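Local coordinates for protein possible metal-dependent hydrolase (Veillonella parvula, PDB 3RPC) that probably acts as a metal-dependent hydrolase of the metallo-beta-lactamase superfamily, holding two zinc ions in its active site, on a substrate not yet known, at residues A67-H72 against D149-I154; G129-T134 against V170-V175; V166-W171 against S202-T207; M189-A194 against I222-M227. One frame throughout, in Å; residues are numbered along the deposited sequence.

Contact 1: A67-H72 against D149-I154; sequences AVVVTH and DAMGVI. With ZN (zinc ion), chain E.
Met-151 and Thr-71 bury the most surface here, and a single backbone bond joins them: Met-151 N donates to Thr-71 O at 3.2 Å, with the donor tilted 33° from the carbonyl plane. The Met-151 selenomethionine chain, extended beyond CG, brings its CE to 3.6 Å from Val-70 O. Farther along, Val-69 CG1 meets Val-153 CG2 at 4.0 Å, where the two strands face each other from different sheets.

Thr-71 OG1 sits between its backbone N and carbonyl carbon (chi1 64°). It takes an N-H from His-72 ND1, 3.0 Å away and in the imidazole plane, and a proton from a water that also donates to Met-151 O; Asp-27 is its further hydrogen-bond partner. The Ala-150 methyl covers one face of the His-72 ring in a CH-pi contact, CB 3.6 Å from the centroid, while NE2 binds zinc at 2.2 Å. His-74, His-132 and Asp-168 bind the same ion.

With ND1 donating to its hydroxyl, Thr-71 is a second-shell residue that probably helps to fix the ring's rotation, consistent with NE2 being the nitrogen offered to zinc.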
# COMPACT_ATOMS: atom_id res chain seq x y z
N ALA A 67 -19.54 -2.80 -17.17
CA ALA A 67 -18.78 -1.82 -16.40
C ALA A 67 -17.33 -1.89 -16.82
O ALA A 67 -16.93 -2.85 -17.47
CB ALA A 67 -18.92 -2.08 -14.91
N VAL A 68 -16.58 -0.87 -16.47
CA VAL A 68 -15.16 -0.83 -16.79
C VAL A 68 -14.37 -0.72 -15.49
O VAL A 68 -14.80 -0.05 -14.55
CB VAL A 68 -14.84 0.38 -17.69
CG1 VAL A 68 -13.40 0.35 -18.15
CG2 VAL A 68 -15.75 0.41 -18.90
N VAL A 69 -13.24 -1.42 -15.43
CA VAL A 69 -12.33 -1.33 -14.28
C VAL A 69 -11.02 -0.80 -14.82
O VAL A 69 -10.44 -1.38 -15.73
CB VAL A 69 -12.10 -2.70 -13.63
CG1 VAL A 69 -10.99 -2.61 -12.57
CG2 VAL A 69 -13.39 -3.22 -13.02
N VAL A 70 -10.56 0.32 -14.26
CA VAL A 70 -9.33 0.96 -14.69
C VAL A 70 -8.38 0.99 -13.50
O VAL A 70 -8.58 1.77 -12.56
CB VAL A 70 -9.62 2.39 -15.20
CG1 VAL A 70 -8.36 3.05 -15.73
CG2 VAL A 70 -10.69 2.35 -16.29
N THR A 71 -7.37 0.13 -13.51
CA THR A 71 -6.49 -0.00 -12.35
C THR A 71 -5.59 1.21 -12.16
O THR A 71 -5.15 1.50 -11.03
CB THR A 71 -5.63 -1.28 -12.39
OG1 THR A 71 -4.73 -1.23 -13.51
CG2 THR A 71 -6.51 -2.52 -12.46
N HIS A 72 -5.30 1.89 -13.26
CA HIS A 72 -4.51 3.12 -13.27
C HIS A 72 -4.56 3.68 -14.68
O HIS A 72 -5.00 2.99 -15.60
CB HIS A 72 -3.06 2.93 -12.77
CG HIS A 72 -2.20 2.03 -13.62
ND1 HIS A 72 -2.56 0.74 -13.97
CD2 HIS A 72 -0.96 2.21 -14.12
CE1 HIS A 72 -1.58 0.18 -14.65
NE2 HIS A 72 -0.60 1.06 -14.78
N ASP A 149 0.80 5.26 -8.72
CA ASP A 149 0.01 4.25 -8.02
C ASP A 149 -0.73 3.38 -9.02
O ASP A 149 -1.12 3.86 -10.09
CB ASP A 149 -1.04 4.89 -7.10
CG ASP A 149 -0.44 5.53 -5.86
OD1 ASP A 149 0.73 5.25 -5.52
OD2 ASP A 149 -1.17 6.31 -5.21
N ALA A 150 -0.91 2.11 -8.68
CA ALA A 150 -1.69 1.21 -9.54
C ALA A 150 -2.26 0.08 -8.70
O ALA A 150 -1.51 -0.69 -8.09
CB ALA A 150 -0.83 0.69 -10.70
N MSE A 151 -3.58 -0.03 -8.65
CA MSE A 151 -4.21 -1.01 -7.78
C MSE A 151 -4.33 -2.37 -8.46
O MSE A 151 -4.22 -2.49 -9.69
CB MSE A 151 -5.62 -0.55 -7.36
CG MSE A 151 -6.65 -0.59 -8.48
SE MSE A 151 -8.43 -0.18 -7.80
CE MSE A 151 -9.33 -0.00 -9.54
N GLY A 152 -4.56 -3.39 -7.64
CA GLY A 152 -5.15 -4.62 -8.10
C GLY A 152 -6.59 -4.66 -7.60
O GLY A 152 -7.03 -3.76 -6.86
N VAL A 153 -7.34 -5.67 -8.03
CA VAL A 153 -8.73 -5.81 -7.62
C VAL A 153 -9.03 -7.27 -7.33
O VAL A 153 -8.68 -8.16 -8.10
CB VAL A 153 -9.70 -5.31 -8.71
CG1 VAL A 153 -11.14 -5.38 -8.22
CG2 VAL A 153 -9.34 -3.89 -9.12
N ILE A 154 -9.67 -7.52 -6.18
CA ILE A 154 -10.24 -8.82 -5.86
C ILE A 154 -11.73 -8.78 -6.20
O ILE A 154 -12.44 -7.87 -5.79
CB ILE A 154 -10.04 -9.13 -4.35
CG1 ILE A 154 -8.60 -9.59 -4.08
CG2 ILE A 154 -11.04 -10.18 -3.88
CD1 ILE A 154 -8.32 -11.02 -4.53
ZN ZN E . 1.49 0.83 -15.55
O HOH W 1 -2.59 -1.96 -11.91
O HOH W 2 1.72 0.53 -17.51

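Contact 2: G129-T134 against V170-V175; sequences GGSHGT and VWTSDV. With ZN (zinc ion), chain E.
The carboxylate of Asp-174 lies against the peptide of Gly-129: Asp-174 CG is 3.8 Å from Gly-129 CA, and behind it Asp-174 CB lies 3.6 Å from Gly-129 C. With no side chain on Gly-129, the aspartate can settle directly on the main chain. Two other flat groups turn away from the contact. The Trp-171 indole carries Val-175 CG1 over the centre of one face, and the His-132 imidazole binds zinc through NE2 at 2.1 Å, with the metal-bound water at its edge, in plane.

One direct hydrogen bond joins the segments, from Val-170 N to Ser-131 O at 2.9 Å, with a C=O...donor angle of 157°. Val-170 CG2 flanks this bond and packs 3.6 Å from Gly-133 O. Next to it the Thr-172 methyl CG2 touches Ser-131 OG. Thr-172 OG1, between its backbone N and carbonyl carbon (chi1 69°), accepts from Asp-174 N, the N-cap bond.

Waters add further polar links. One molecule donates to Ser-131 OG and to Asp-174 OD2, at 2.6 Å from the latter, and also meets Thr-172 OG1; another accepts from Gly-129 N and donates to Asp-174 O. Ser-173 and Tyr-138 of the second subunit pack nearby, on Ser-131 and Ser-173 respectively.

The N-cap of helix 173-182 thus lies against the loop that delivers His-132, itself the centre of an inverse gamma turn, to the zinc site of a metallo-beta-lactamase fold.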
# COMPACT_ATOMS: atom_id res chain seq x y z
N GLY A 129 -3.33 -3.44 -2.85
CA GLY A 129 -2.19 -2.56 -3.01
C GLY A 129 -1.17 -3.04 -4.03
O GLY A 129 -1.24 -4.17 -4.53
N GLY A 130 -0.21 -2.18 -4.33
CA GLY A 130 0.85 -2.54 -5.25
C GLY A 130 1.92 -1.47 -5.33
O GLY A 130 1.69 -0.30 -4.98
N SER A 131 3.10 -1.87 -5.79
CA SER A 131 4.18 -0.93 -6.09
C SER A 131 4.64 -1.18 -7.51
O SER A 131 5.12 -2.27 -7.83
CB SER A 131 5.34 -1.13 -5.13
OG SER A 131 4.90 -0.94 -3.80
N HIS A 132 4.50 -0.17 -8.36
CA HIS A 132 4.79 -0.28 -9.79
C HIS A 132 6.28 -0.05 -10.03
O HIS A 132 6.67 0.79 -10.85
CB HIS A 132 3.94 0.78 -10.52
CG HIS A 132 3.70 0.53 -11.99
ND1 HIS A 132 4.34 -0.45 -12.72
CD2 HIS A 132 2.87 1.16 -12.85
CE1 HIS A 132 3.92 -0.41 -13.97
NE2 HIS A 132 3.03 0.56 -14.08
N GLY A 133 7.12 -0.80 -9.31
CA GLY A 133 8.56 -0.62 -9.33
C GLY A 133 9.18 -1.04 -8.01
O GLY A 133 8.49 -1.19 -7.00
N THR A 134 10.50 -1.24 -8.01
CA THR A 134 11.22 -1.59 -6.79
C THR A 134 11.46 -0.35 -5.94
O THR A 134 11.28 0.78 -6.39
CB THR A 134 12.59 -2.18 -7.13
OG1 THR A 134 13.34 -1.19 -7.84
CG2 THR A 134 12.43 -3.42 -7.98
N VAL A 170 5.14 -5.02 -8.64
CA VAL A 170 6.11 -6.06 -8.35
C VAL A 170 5.64 -6.85 -7.13
O VAL A 170 4.63 -6.51 -6.51
CB VAL A 170 7.51 -5.48 -8.11
CG1 VAL A 170 7.96 -4.65 -9.30
CG2 VAL A 170 7.57 -4.63 -6.82
N TRP A 171 6.34 -7.92 -6.77
CA TRP A 171 5.91 -8.72 -5.63
C TRP A 171 6.23 -8.01 -4.32
O TRP A 171 7.39 -7.87 -3.95
CB TRP A 171 6.60 -10.08 -5.65
CG TRP A 171 5.95 -11.06 -4.75
CD1 TRP A 171 5.99 -11.08 -3.38
CD2 TRP A 171 5.16 -12.19 -5.14
NE1 TRP A 171 5.25 -12.13 -2.90
CE2 TRP A 171 4.74 -12.84 -3.96
CE3 TRP A 171 4.77 -12.71 -6.37
CZ2 TRP A 171 3.95 -13.99 -3.98
CZ3 TRP A 171 3.98 -13.85 -6.39
CH2 TRP A 171 3.58 -14.48 -5.20
N THR A 172 5.20 -7.54 -3.63
CA THR A 172 5.37 -6.87 -2.34
C THR A 172 4.48 -7.54 -1.29
O THR A 172 3.74 -8.48 -1.60
CB THR A 172 4.95 -5.40 -2.40
OG1 THR A 172 3.52 -5.33 -2.56
CG2 THR A 172 5.63 -4.67 -3.55
N SER A 173 4.53 -7.05 -0.06
CA SER A 173 3.66 -7.58 0.97
C SER A 173 2.18 -7.33 0.68
O SER A 173 1.32 -8.01 1.22
CB SER A 173 4.02 -7.00 2.34
OG SER A 173 5.33 -7.42 2.72
N ASP A 174 1.89 -6.36 -0.18
CA ASP A 174 0.49 -6.12 -0.54
C ASP A 174 -0.08 -7.32 -1.29
O ASP A 174 -1.26 -7.65 -1.16
CB ASP A 174 0.34 -4.84 -1.36
CG ASP A 174 0.40 -3.58 -0.49
OD1 ASP A 174 -0.03 -3.65 0.68
OD2 ASP A 174 0.86 -2.53 -0.99
N VAL A 175 0.78 -7.96 -2.09
CA VAL A 175 0.39 -9.16 -2.83
C VAL A 175 0.20 -10.31 -1.83
O VAL A 175 -0.80 -11.04 -1.89
CB VAL A 175 1.46 -9.51 -3.89
CG1 VAL A 175 1.11 -10.82 -4.62
CG2 VAL A 175 1.62 -8.35 -4.87
ZN ZN E . 1.49 0.83 -15.55
O HOH W 3 -3.30 -5.68 -0.86
O HOH W 4 -0.45 0.28 -2.56
O HOH W 5 3.02 -2.71 -2.48
O HOH W 2 1.72 0.53 -17.51

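Contact 3: V166-W171 against S202-T207; sequences VGDTVW and SIIMGT. With ZN (zinc ion), chain E; ZN (zinc ion), chain F.
Asp-168 and Ile-204 lie side by side and point the same way, with Ile-204 CG2 resting 3.6 Å from Asp-168 CG. The isoleucine methyl therefore packs against the carboxylate carbon, while OD2 binds both zinc ions, 2.1 Å from one and 2.4 Å from the other.

Met-205, a selenomethionine, buries the most surface of the contact. Its chain is extended beyond CG and crosses Val-166 at about a right angle, CE lying 4.0 Å from Val-166 CG1. The same methyl meets the Trp-171 indole obliquely, 3.9 Å from CE3, and also touches the backbone at Trp-171 CA.

An aspartate oxygen bridging two metals is found in many binuclear hydrolases of the metallo-beta-lactamase superfamily, and here that residue is the centre of an inverse gamma turn in the loop after strand 163-165.

Elsewhere carbon often packs on carbonyl oxygen. Val-170 CG1 sits 3.3 Å from Ser-202 O, and Met-205 CG comes to 3.4 Å from Thr-169 O, a buried oxygen with no polar partner in the model. The hydroxyl of Thr-169 is better served: it donates to Val-170 O in the carbonyl plane, on a lone pair, and accepts from Ser-131 N. An ST turn shapes the start of 202-207, Ser-202 OG accepting from Ile-204 N at 3.0 Å.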
# COMPACT_ATOMS: atom_id res chain seq x y z
N VAL A 166 -4.10 -8.86 -10.29
CA VAL A 166 -2.99 -8.39 -9.45
C VAL A 166 -2.57 -6.96 -9.78
O VAL A 166 -2.23 -6.17 -8.88
CB VAL A 166 -1.79 -9.33 -9.58
CG1 VAL A 166 -0.64 -8.85 -8.68
CG2 VAL A 166 -2.21 -10.75 -9.19
N GLY A 167 -2.58 -6.63 -11.07
CA GLY A 167 -2.25 -5.28 -11.52
C GLY A 167 -0.77 -5.04 -11.77
O GLY A 167 0.06 -5.95 -11.67
N ASP A 168 -0.44 -3.79 -12.11
CA ASP A 168 0.94 -3.40 -12.37
C ASP A 168 1.71 -3.17 -11.07
O ASP A 168 1.84 -2.04 -10.60
CB ASP A 168 0.98 -2.14 -13.25
CG ASP A 168 0.93 -2.44 -14.75
OD1 ASP A 168 0.58 -3.57 -15.13
OD2 ASP A 168 1.26 -1.54 -15.55
N THR A 169 2.18 -4.27 -10.49
CA THR A 169 2.96 -4.22 -9.26
C THR A 169 4.04 -5.28 -9.32
O THR A 169 3.88 -6.30 -10.00
CB THR A 169 2.06 -4.45 -8.02
OG1 THR A 169 2.85 -4.41 -6.82
CG2 THR A 169 1.31 -5.78 -8.12
N VAL A 170 5.14 -5.02 -8.64
CA VAL A 170 6.11 -6.06 -8.35
C VAL A 170 5.64 -6.85 -7.13
O VAL A 170 4.63 -6.51 -6.51
CB VAL A 170 7.51 -5.48 -8.11
CG1 VAL A 170 7.96 -4.65 -9.30
CG2 VAL A 170 7.57 -4.63 -6.82
N TRP A 171 6.34 -7.92 -6.77
CA TRP A 171 5.91 -8.72 -5.63
C TRP A 171 6.23 -8.01 -4.32
O TRP A 171 7.39 -7.87 -3.95
CB TRP A 171 6.60 -10.08 -5.65
CG TRP A 171 5.95 -11.06 -4.75
CD1 TRP A 171 5.99 -11.08 -3.38
CD2 TRP A 171 5.16 -12.19 -5.14
NE1 TRP A 171 5.25 -12.13 -2.90
CE2 TRP A 171 4.74 -12.84 -3.96
CE3 TRP A 171 4.77 -12.71 -6.37
CZ2 TRP A 171 3.95 -13.99 -3.98
CZ3 TRP A 171 3.98 -13.85 -6.39
CH2 TRP A 171 3.58 -14.48 -5.20
N SER A 202 12.32 -4.89 -12.72
CA SER A 202 11.15 -4.54 -13.53
C SER A 202 10.16 -3.69 -12.75
O SER A 202 10.15 -3.69 -11.52
CB SER A 202 10.47 -5.82 -14.04
OG SER A 202 9.27 -5.55 -14.75
N ILE A 203 9.33 -2.96 -13.47
CA ILE A 203 8.20 -2.26 -12.86
C ILE A 203 6.97 -3.13 -12.68
O ILE A 203 6.00 -2.70 -12.06
CB ILE A 203 7.82 -1.00 -13.65
CG1 ILE A 203 7.45 -1.38 -15.09
CG2 ILE A 203 8.96 0.02 -13.61
CD1 ILE A 203 6.90 -0.22 -15.93
N ILE A 204 6.97 -4.33 -13.26
CA ILE A 204 5.88 -5.28 -13.04
C ILE A 204 6.49 -6.65 -12.76
O ILE A 204 7.65 -6.75 -12.38
CB ILE A 204 4.86 -5.34 -14.22
CG1 ILE A 204 5.54 -5.68 -15.55
CG2 ILE A 204 4.14 -3.99 -14.35
CD1 ILE A 204 4.55 -5.90 -16.72
N MSE A 205 5.70 -7.70 -12.93
CA MSE A 205 6.17 -9.06 -12.66
C MSE A 205 6.73 -9.78 -13.89
O MSE A 205 6.63 -9.28 -15.02
CB MSE A 205 5.03 -9.88 -12.04
CG MSE A 205 4.75 -9.49 -10.60
SE MSE A 205 3.09 -10.26 -9.96
CE MSE A 205 3.20 -9.62 -8.13
N GLY A 206 7.36 -10.93 -13.66
CA GLY A 206 7.87 -11.79 -14.71
C GLY A 206 7.81 -13.24 -14.29
O GLY A 206 7.02 -13.63 -13.43
N THR A 207 8.67 -14.07 -14.89
CA THR A 207 8.63 -15.50 -14.63
C THR A 207 8.91 -15.87 -13.17
O THR A 207 8.30 -16.80 -12.65
CB THR A 207 9.58 -16.28 -15.56
OG1 THR A 207 10.88 -15.67 -15.52
CG2 THR A 207 9.05 -16.27 -16.99
ZN ZN E . 1.49 0.83 -15.55
ZN ZN F . 1.24 -1.72 -17.68
O HOH W 2 1.72 0.53 -17.51
O HOH W 6 3.80 -1.81 -17.61

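Contact 4: M189-A194 against I222-M227; sequences MNTGYA and IIAVHM. With ZN (zinc ion), chain F.
Met-189, like Met-227 a selenomethionine, pairs with the neighbouring parallel strand through both of its backbone polar atoms: its N donates to Ile-223 O at 2.9 Å, and its O accepts from Val-225 N at 2.8 Å. Thr-191 N continues the pattern, giving its proton to Val-225 O at 3.0 Å. These bonds join strands 186-190 and 221-225 of a beta-alpha-beta unit whose connecting helix is 207-216.

The other polar atoms fare unevenly. Thr-191 OG1 is buried between Met-227 CE, 3.3 Å away, and the Ala-224 methyl, and it has no polar partner in the model; Gly-192 N is likewise buried and unpartnered. Asn-190 OD1 touches Val-225 CG2 and lies at the His-226 edge, in the ring plane, whereas ND2 makes a weak hydrogen bond to Asp-168 OD1. The amide and imidazole planes stand 57° apart, with Asn-190 CG 3.5 Å from His-226 CD2.

His-226 NE2 binds zinc at 2.3 Å alongside Asp-76, His-77 and Asp-168. Asn-190 is thus a second-shell residue that packs on one zinc ligand while bonding weakly to another, and it probably helps to hold both in place.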
# COMPACT_ATOMS: atom_id res chain seq x y z
N MSE A 189 -2.16 -12.18 -13.71
CA MSE A 189 -0.88 -11.53 -13.43
C MSE A 189 -0.29 -10.86 -14.65
O MSE A 189 -0.35 -11.41 -15.76
CB MSE A 189 0.14 -12.58 -12.97
CG MSE A 189 -0.31 -13.51 -11.86
SE MSE A 189 1.07 -14.85 -11.54
CE MSE A 189 2.56 -13.69 -11.04
N ASN A 190 0.27 -9.67 -14.46
CA ASN A 190 0.96 -8.95 -15.52
C ASN A 190 2.44 -9.33 -15.51
O ASN A 190 3.20 -8.87 -14.66
CB ASN A 190 0.78 -7.44 -15.31
CG ASN A 190 -0.65 -7.00 -15.55
OD1 ASN A 190 -1.42 -7.72 -16.20
ND2 ASN A 190 -1.02 -5.83 -15.04
N THR A 191 2.82 -10.20 -16.44
CA THR A 191 4.12 -10.87 -16.35
C THR A 191 5.08 -10.54 -17.48
O THR A 191 6.05 -11.27 -17.72
CB THR A 191 3.94 -12.41 -16.28
OG1 THR A 191 3.35 -12.89 -17.50
CG2 THR A 191 3.06 -12.79 -15.12
N GLY A 192 4.83 -9.42 -18.16
CA GLY A 192 5.68 -9.00 -19.26
C GLY A 192 7.03 -8.42 -18.87
O GLY A 192 7.85 -8.12 -19.74
N TYR A 193 7.29 -8.25 -17.57
CA TYR A 193 8.60 -7.82 -17.10
C TYR A 193 9.08 -6.56 -17.85
O TYR A 193 10.16 -6.53 -18.45
CB TYR A 193 9.60 -8.97 -17.25
CG TYR A 193 10.80 -8.92 -16.34
CD1 TYR A 193 10.67 -9.08 -14.96
CD2 TYR A 193 12.08 -8.76 -16.86
CE1 TYR A 193 11.79 -9.07 -14.13
CE2 TYR A 193 13.20 -8.76 -16.04
CZ TYR A 193 13.04 -8.91 -14.69
OH TYR A 193 14.17 -8.89 -13.88
N ALA A 194 8.24 -5.53 -17.80
CA ALA A 194 8.57 -4.25 -18.40
C ALA A 194 9.81 -3.66 -17.74
O ALA A 194 9.91 -3.63 -16.51
CB ALA A 194 7.38 -3.30 -18.26
N ILE A 222 -3.77 -19.77 -12.56
CA ILE A 222 -3.03 -18.56 -12.86
C ILE A 222 -3.15 -18.22 -14.34
O ILE A 222 -3.11 -19.10 -15.20
CB ILE A 222 -1.57 -18.74 -12.45
CG1 ILE A 222 -1.50 -18.88 -10.93
CG2 ILE A 222 -0.74 -17.58 -12.95
CD1 ILE A 222 -0.29 -19.61 -10.41
N ILE A 223 -3.35 -16.94 -14.64
CA ILE A 223 -3.48 -16.47 -16.01
C ILE A 223 -2.47 -15.36 -16.21
O ILE A 223 -2.56 -14.32 -15.56
CB ILE A 223 -4.91 -15.94 -16.29
CG1 ILE A 223 -5.94 -17.06 -16.05
CG2 ILE A 223 -5.02 -15.42 -17.72
CD1 ILE A 223 -7.41 -16.62 -16.17
N ALA A 224 -1.49 -15.58 -17.09
CA ALA A 224 -0.42 -14.61 -17.33
C ALA A 224 -0.71 -13.75 -18.56
O ALA A 224 -0.95 -14.28 -19.66
CB ALA A 224 0.92 -15.33 -17.48
N VAL A 225 -0.67 -12.44 -18.37
CA VAL A 225 -0.98 -11.48 -19.43
C VAL A 225 0.02 -10.32 -19.44
O VAL A 225 1.09 -10.42 -18.85
CB VAL A 225 -2.44 -10.97 -19.31
CG1 VAL A 225 -3.42 -12.13 -19.43
CG2 VAL A 225 -2.65 -10.21 -18.00
N HIS A 226 -0.34 -9.22 -20.11
CA HIS A 226 0.52 -8.03 -20.21
C HIS A 226 1.77 -8.30 -21.04
O HIS A 226 2.87 -7.83 -20.74
CB HIS A 226 0.87 -7.48 -18.81
CG HIS A 226 1.21 -6.01 -18.79
ND1 HIS A 226 2.26 -5.48 -19.51
CD2 HIS A 226 0.65 -4.97 -18.12
CE1 HIS A 226 2.32 -4.18 -19.29
NE2 HIS A 226 1.36 -3.85 -18.45
N MSE A 227 1.60 -9.05 -22.13
CA MSE A 227 2.74 -9.42 -22.97
C MSE A 227 2.52 -9.16 -24.46
O MSE A 227 1.38 -8.99 -24.92
CB MSE A 227 3.07 -10.90 -22.76
CG MSE A 227 3.65 -11.16 -21.37
SE MSE A 227 3.96 -13.03 -20.94
CE MSE A 227 2.13 -13.54 -20.55
ZN ZN F . 1.24 -1.72 -17.68
O HOH W 2 1.72 0.53 -17.51
O HOH W 6 3.80 -1.81 -17.61

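All four contacts lie within the beta-lactamase superfamily domain and converge on the dinuclear zinc site, sharing one metal-bound water. Contact 1 closes before contact 3 opens, and its segments alternate along the chain with those of contact 2; contacts 3 and 4 alternate likewise. Contacts 2 and 3 share Val-170 and Trp-171, with centres about 7 Å apart, and His-132 ND1 probably donates to Ile-203 O between them. Contacts 3 and 4, about 8 Å centre to centre, probably bond through Ser-202 and Ala-194. Contact 1 brings the two mixed sheets together; contact 4 lies in the sheet holding strand 152-156. Metal ligands from distant parts of the chain thus meet at strand ends and loops.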